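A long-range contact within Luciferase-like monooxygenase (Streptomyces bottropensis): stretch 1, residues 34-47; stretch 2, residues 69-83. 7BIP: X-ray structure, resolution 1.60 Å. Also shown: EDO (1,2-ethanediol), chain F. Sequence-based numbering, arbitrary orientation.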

# COMPACT_ATOMS: atom_id res chain seq x y z
N GLU A 34 -18.90 -10.69 -5.22
CA GLU A 34 -19.89 -11.37 -6.05
C GLU A 34 -21.12 -11.77 -5.24
O GLU A 34 -22.25 -11.66 -5.72
CB GLU A 34 -19.27 -12.61 -6.68
CG GLU A 34 -18.10 -12.32 -7.62
CD GLU A 34 -17.25 -13.56 -7.91
OE1 GLU A 34 -17.66 -14.67 -7.50
OE2 GLU A 34 -16.19 -13.41 -8.54
N LEU A 35 -20.91 -12.22 -3.99
CA LEU A 35 -22.00 -12.77 -3.19
C LEU A 35 -22.80 -11.71 -2.45
O LEU A 35 -23.84 -12.04 -1.87
CB LEU A 35 -21.46 -13.79 -2.18
CG LEU A 35 -20.86 -15.08 -2.75
CD1 LEU A 35 -20.31 -15.95 -1.63
CD2 LEU A 35 -21.92 -15.84 -3.55
N GLY A 36 -22.37 -10.45 -2.46
CA GLY A 36 -23.15 -9.39 -1.86
C GLY A 36 -22.81 -9.06 -0.42
O GLY A 36 -23.64 -8.45 0.27
N PHE A 37 -21.63 -9.44 0.05
CA PHE A 37 -21.19 -9.05 1.38
C PHE A 37 -20.92 -7.55 1.44
O PHE A 37 -20.73 -6.88 0.42
CB PHE A 37 -19.94 -9.85 1.77
CG PHE A 37 -20.23 -11.28 2.14
CD1 PHE A 37 -20.54 -11.61 3.45
CD2 PHE A 37 -20.23 -12.28 1.17
CE1 PHE A 37 -20.82 -12.92 3.81
CE2 PHE A 37 -20.52 -13.61 1.53
CZ PHE A 37 -20.81 -13.92 2.85
N HIS A 38 -20.92 -7.03 2.67
CA HIS A 38 -20.84 -5.58 2.87
C HIS A 38 -19.42 -5.04 2.71
O HIS A 38 -19.23 -3.95 2.17
CB HIS A 38 -21.41 -5.24 4.25
CG HIS A 38 -21.24 -3.80 4.65
ND1 HIS A 38 -20.29 -3.38 5.55
CD2 HIS A 38 -21.90 -2.69 4.26
CE1 HIS A 38 -20.38 -2.07 5.71
NE2 HIS A 38 -21.35 -1.63 4.93
N HIS A 39 -18.42 -5.78 3.18
CA HIS A 39 -17.06 -5.24 3.20
C HIS A 39 -16.04 -6.38 3.22
O HIS A 39 -16.38 -7.54 3.43
CB HIS A 39 -16.85 -4.33 4.42
CG HIS A 39 -16.91 -5.06 5.73
ND1 HIS A 39 -18.02 -5.03 6.54
CD2 HIS A 39 -16.00 -5.83 6.37
CE1 HIS A 39 -17.80 -5.75 7.62
NE2 HIS A 39 -16.58 -6.25 7.54
N VAL A 40 -14.78 -6.00 2.99
CA VAL A 40 -13.60 -6.84 3.20
C VAL A 40 -12.69 -6.09 4.17
O VAL A 40 -12.35 -4.92 3.94
CB VAL A 40 -12.86 -7.13 1.88
CG1 VAL A 40 -11.56 -7.89 2.15
CG2 VAL A 40 -13.75 -7.92 0.91
N LYS A 41 -12.30 -6.76 5.26
CA LYS A 41 -11.47 -6.16 6.30
C LYS A 41 -10.16 -6.93 6.40
O LYS A 41 -10.11 -8.12 6.12
CB LYS A 41 -12.23 -6.19 7.65
CG LYS A 41 -11.45 -5.70 8.87
CD LYS A 41 -12.35 -5.70 10.11
CE LYS A 41 -13.38 -4.57 10.06
NZ LYS A 41 -14.41 -4.79 11.14
N THR A 42 -9.08 -6.25 6.77
CA THR A 42 -7.88 -6.96 7.19
C THR A 42 -7.16 -6.13 8.24
O THR A 42 -7.59 -5.03 8.60
CB THR A 42 -6.98 -7.32 6.00
OG1 THR A 42 -6.03 -8.31 6.43
CG2 THR A 42 -6.23 -6.10 5.49
N VAL A 43 -6.02 -6.65 8.70
CA VAL A 43 -5.40 -6.21 9.95
C VAL A 43 -3.98 -5.71 9.70
O VAL A 43 -3.45 -5.80 8.60
CB VAL A 43 -5.38 -7.35 10.99
CG1 VAL A 43 -6.75 -8.00 11.05
CG2 VAL A 43 -4.32 -8.38 10.60
N GLU A 44 -3.37 -5.16 10.76
CA GLU A 44 -1.96 -4.77 10.75
C GLU A 44 -1.25 -5.46 11.91
O GLU A 44 -1.61 -5.23 13.07
CB GLU A 44 -1.78 -3.25 10.87
CG GLU A 44 -0.31 -2.81 10.82
CD GLU A 44 -0.14 -1.30 10.89
OE1 GLU A 44 -1.15 -0.58 10.78
OE2 GLU A 44 1.01 -0.84 11.07
N HIS A 45 -0.24 -6.27 11.60
CA HIS A 45 0.58 -6.92 12.62
C HIS A 45 1.96 -7.23 12.05
O HIS A 45 2.13 -7.35 10.83
CB HIS A 45 -0.04 -8.22 13.13
CG HIS A 45 -0.99 -8.02 14.27
ND1 HIS A 45 -0.61 -7.41 15.44
CD2 HIS A 45 -2.30 -8.32 14.40
CE1 HIS A 45 -1.64 -7.36 16.26
NE2 HIS A 45 -2.68 -7.90 15.65
N TYR A 46 2.94 -7.39 12.94
CA TYR A 46 4.33 -7.59 12.54
C TYR A 46 4.95 -8.82 13.20
O TYR A 46 4.71 -9.08 14.38
CB TYR A 46 5.20 -6.37 12.87
CG TYR A 46 4.69 -5.09 12.26
CD1 TYR A 46 5.20 -4.62 11.06
CD2 TYR A 46 3.68 -4.36 12.89
CE1 TYR A 46 4.71 -3.43 10.49
CE2 TYR A 46 3.20 -3.19 12.34
CZ TYR A 46 3.71 -2.73 11.14
OH TYR A 46 3.22 -1.56 10.61
N PHE A 47 5.73 -9.57 12.41
CA PHE A 47 6.77 -10.51 12.84
C PHE A 47 6.30 -11.92 13.19
O PHE A 47 7.09 -12.86 13.09
CB PHE A 47 7.55 -9.99 14.06
CG PHE A 47 8.02 -8.58 13.93
CD1 PHE A 47 8.57 -8.11 12.75
CD2 PHE A 47 7.90 -7.73 15.01
CE1 PHE A 47 8.99 -6.81 12.65
CE2 PHE A 47 8.33 -6.43 14.92
CZ PHE A 47 8.88 -5.96 13.73
C1 EDO F . -12.19 -4.03 -12.05
O1 EDO F . -12.81 -2.86 -12.58
C2 EDO F . -13.03 -4.55 -10.90
O2 EDO F . -13.68 -5.76 -11.30
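Stretch 2, residues 69-83: RRVRLVTGAVLPVFT

How does stretch 2 run relative to stretch 1? It lies alongside as a parallel strand: residues 72-75 pair with strand 39-42, the two axes approach to 4.5 Å, and their N-to-C directions differ by 22°, with a signed crossing angle of -22°. The register is simple, His39 beside Arg72, Val40 beside Leu73, Lys41 beside Val74 and Thr42 beside Thr75, with CA to CA distances of 4.2, 5.1, 4.6 and 5.7 Å. At Gly76 the chain turns a corner, and the peptide bond leading into Ala77 is cis; beyond it the chain continues as a second short extended run, followed by a 3-10 segment at Pro80 and Val81.

Which backbone hydrogen bonds hold the strands together? As usual in parallel pairing, one residue bonds to two neighbours on the other strand. Arg72 N donates to His38 O at 3.0 Å, and Arg72 O receives Val40 N at 2.8 Å; Val74 N then donates to Val40 O at 2.9 Å, while the bond from Thr42 N to Val74 O is weak at 3.3 Å. The ladder closes with Gly76 N giving to Thr42 O at 2.8 Å. Between these rungs, CA-H...O contacts fill in, such as His39 CA to Arg72 O at 3.1 Å and Lys41 CA to Val74 O at 3.2 Å.

Where do the side chains pack? His39, Lys41, Arg72 and Val74 share one face of the sheet. There His39 CB lies 3.7 Å from Val74 CG2, and the aliphatic part of Lys41 brings CE to 3.7 Å from Val74 CG1. Val40, Thr42, Leu73 and Thr75 occupy the other face, where Val40 CB sits 4.3 Å from Leu73 CD1. Just before the strand, Val71 adds an apolar contact, its CG2 lying 3.8 Å from Val40 CG2. Gly76 fits closely against stretch 1: a CB in the ideal position would fall 2.6 Å from Lys41 CD, a clash.

What joins the stretches once the strands part? Glu44 takes over: its CA-to-CB bond points toward stretch 2 and its side chain is extended (chi1 and chi2 both t); OE1 accepts a hydrogen bond from Leu79 N at 2.8 Å. Its other oxygen, OE2, receives a very short bond of 2.4 Å from Tyr46 OH and one of 2.5 Å from water 1, which also donates to Leu79 O at 2.8 Å. The carboxylate thus ties both backbone polar groups of Leu79 to stretch 1, one directly and one through water. A second bridge runs through water 2, which accepts from Glu44 N at 3.0 Å and donates to Ala77 O at 2.8 Å. Farther along, the aromatic rings of Tyr46 and Phe82 meet obliquely, with CE2 of Tyr46 4.1 Å from CD2 of Phe82.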

# COMPACT_ATOMS: atom_id res chain seq x y z
N ARG A 69 -15.83 -4.23 -7.15
CA ARG A 69 -16.58 -3.05 -7.55
C ARG A 69 -17.49 -2.48 -6.47
O ARG A 69 -17.71 -1.27 -6.47
CB ARG A 69 -17.43 -3.36 -8.79
CG ARG A 69 -16.60 -3.65 -10.04
CD ARG A 69 -17.48 -4.13 -11.19
NE ARG A 69 -16.95 -5.36 -11.79
CZ ARG A 69 -17.67 -6.19 -12.54
NH1 ARG A 69 -17.11 -7.28 -13.04
NH2 ARG A 69 -18.95 -5.94 -12.77
N ARG A 70 -18.03 -3.30 -5.56
CA ARG A 70 -19.04 -2.74 -4.65
C ARG A 70 -18.73 -2.95 -3.17
O ARG A 70 -19.15 -2.14 -2.33
CB ARG A 70 -20.42 -3.32 -4.98
CG ARG A 70 -20.52 -4.82 -4.85
CD ARG A 70 -21.98 -5.25 -4.98
NE ARG A 70 -22.11 -6.71 -4.98
CZ ARG A 70 -23.20 -7.35 -5.40
NH1 ARG A 70 -24.24 -6.66 -5.85
NH2 ARG A 70 -23.25 -8.68 -5.36
N VAL A 71 -18.02 -4.03 -2.83
CA VAL A 71 -17.69 -4.30 -1.44
C VAL A 71 -16.88 -3.14 -0.85
O VAL A 71 -16.00 -2.57 -1.51
CB VAL A 71 -16.95 -5.65 -1.38
CG1 VAL A 71 -15.50 -5.53 -1.87
CG2 VAL A 71 -17.06 -6.29 -0.04
N ARG A 72 -17.17 -2.77 0.39
CA ARG A 72 -16.34 -1.75 1.02
C ARG A 72 -15.02 -2.37 1.50
O ARG A 72 -14.89 -3.59 1.63
CB ARG A 72 -17.09 -1.09 2.18
CG ARG A 72 -18.37 -0.37 1.72
CD ARG A 72 -18.92 0.59 2.79
NE ARG A 72 -18.05 1.75 3.00
CZ ARG A 72 -17.97 2.81 2.20
NH1 ARG A 72 -18.71 2.88 1.10
NH2 ARG A 72 -17.13 3.80 2.49
N LEU A 73 -14.03 -1.51 1.73
CA LEU A 73 -12.71 -1.92 2.21
C LEU A 73 -12.49 -1.29 3.58
O LEU A 73 -12.64 -0.08 3.73
CB LEU A 73 -11.60 -1.47 1.24
CG LEU A 73 -11.55 -2.04 -0.18
CD1 LEU A 73 -11.80 -3.55 -0.23
CD2 LEU A 73 -12.54 -1.32 -1.07
N VAL A 74 -12.13 -2.10 4.58
CA VAL A 74 -12.05 -1.60 5.95
C VAL A 74 -10.73 -2.01 6.59
O VAL A 74 -10.37 -3.19 6.59
CB VAL A 74 -13.22 -2.11 6.81
CG1 VAL A 74 -13.21 -1.41 8.18
CG2 VAL A 74 -14.55 -1.91 6.09
N THR A 75 -10.02 -1.04 7.17
CA THR A 75 -8.86 -1.38 7.99
C THR A 75 -9.34 -1.77 9.39
O THR A 75 -10.11 -1.04 10.02
CB THR A 75 -7.85 -0.24 8.06
OG1 THR A 75 -8.45 0.97 8.56
CG2 THR A 75 -7.26 0.04 6.69
N GLY A 76 -8.91 -2.94 9.86
CA GLY A 76 -9.23 -3.39 11.20
C GLY A 76 -8.02 -4.00 11.88
O GLY A 76 -7.98 -5.22 12.09
N ALA A 77 -7.03 -3.19 12.25
CA ALA A 77 -7.07 -1.72 12.20
C ALA A 77 -5.67 -1.20 11.93
O ALA A 77 -4.69 -1.87 12.27
CB ALA A 77 -7.61 -1.16 13.51
N VAL A 78 -5.54 -0.01 11.31
CA VAL A 78 -4.22 0.58 11.20
C VAL A 78 -3.73 0.97 12.59
O VAL A 78 -4.52 1.26 13.51
CB VAL A 78 -4.19 1.80 10.25
CG1 VAL A 78 -4.53 1.37 8.82
CG2 VAL A 78 -5.13 2.89 10.75
N LEU A 79 -2.41 0.94 12.78
CA LEU A 79 -1.80 1.23 14.08
C LEU A 79 -1.06 2.56 14.02
O LEU A 79 0.13 2.60 13.67
CB LEU A 79 -0.86 0.09 14.50
CG LEU A 79 -1.48 -1.31 14.56
CD1 LEU A 79 -0.41 -2.34 14.94
CD2 LEU A 79 -2.64 -1.36 15.56
N PRO A 80 -1.71 3.67 14.37
CA PRO A 80 -1.03 4.97 14.24
C PRO A 80 0.26 5.07 15.03
O PRO A 80 1.15 5.84 14.64
CB PRO A 80 -2.08 5.98 14.74
CG PRO A 80 -3.16 5.17 15.37
CD PRO A 80 -3.12 3.82 14.77
N VAL A 81 0.42 4.27 16.10
CA VAL A 81 1.63 4.35 16.92
C VAL A 81 2.88 4.02 16.12
O VAL A 81 3.98 4.48 16.46
CB VAL A 81 1.48 3.44 18.17
CG1 VAL A 81 1.45 1.95 17.79
CG2 VAL A 81 2.58 3.71 19.18
N PHE A 82 2.76 3.25 15.04
CA PHE A 82 3.94 2.75 14.34
C PHE A 82 4.15 3.43 12.99
O PHE A 82 4.96 2.95 12.19
CB PHE A 82 3.85 1.24 14.13
CG PHE A 82 3.90 0.47 15.41
CD1 PHE A 82 4.73 0.88 16.44
CD2 PHE A 82 3.11 -0.65 15.58
CE1 PHE A 82 4.76 0.18 17.63
CE2 PHE A 82 3.16 -1.37 16.77
CZ PHE A 82 3.97 -0.94 17.79
N THR A 83 3.45 4.51 12.72
CA THR A 83 3.66 5.18 11.46
C THR A 83 3.71 6.68 11.73
O THR A 83 3.65 7.13 12.88
CB THR A 83 2.59 4.77 10.45
OG1 THR A 83 2.88 5.34 9.16
CG2 THR A 83 1.20 5.21 10.92
O HOH W 1 1.45 1.62 11.42
O HOH W 2 -4.09 -4.31 13.59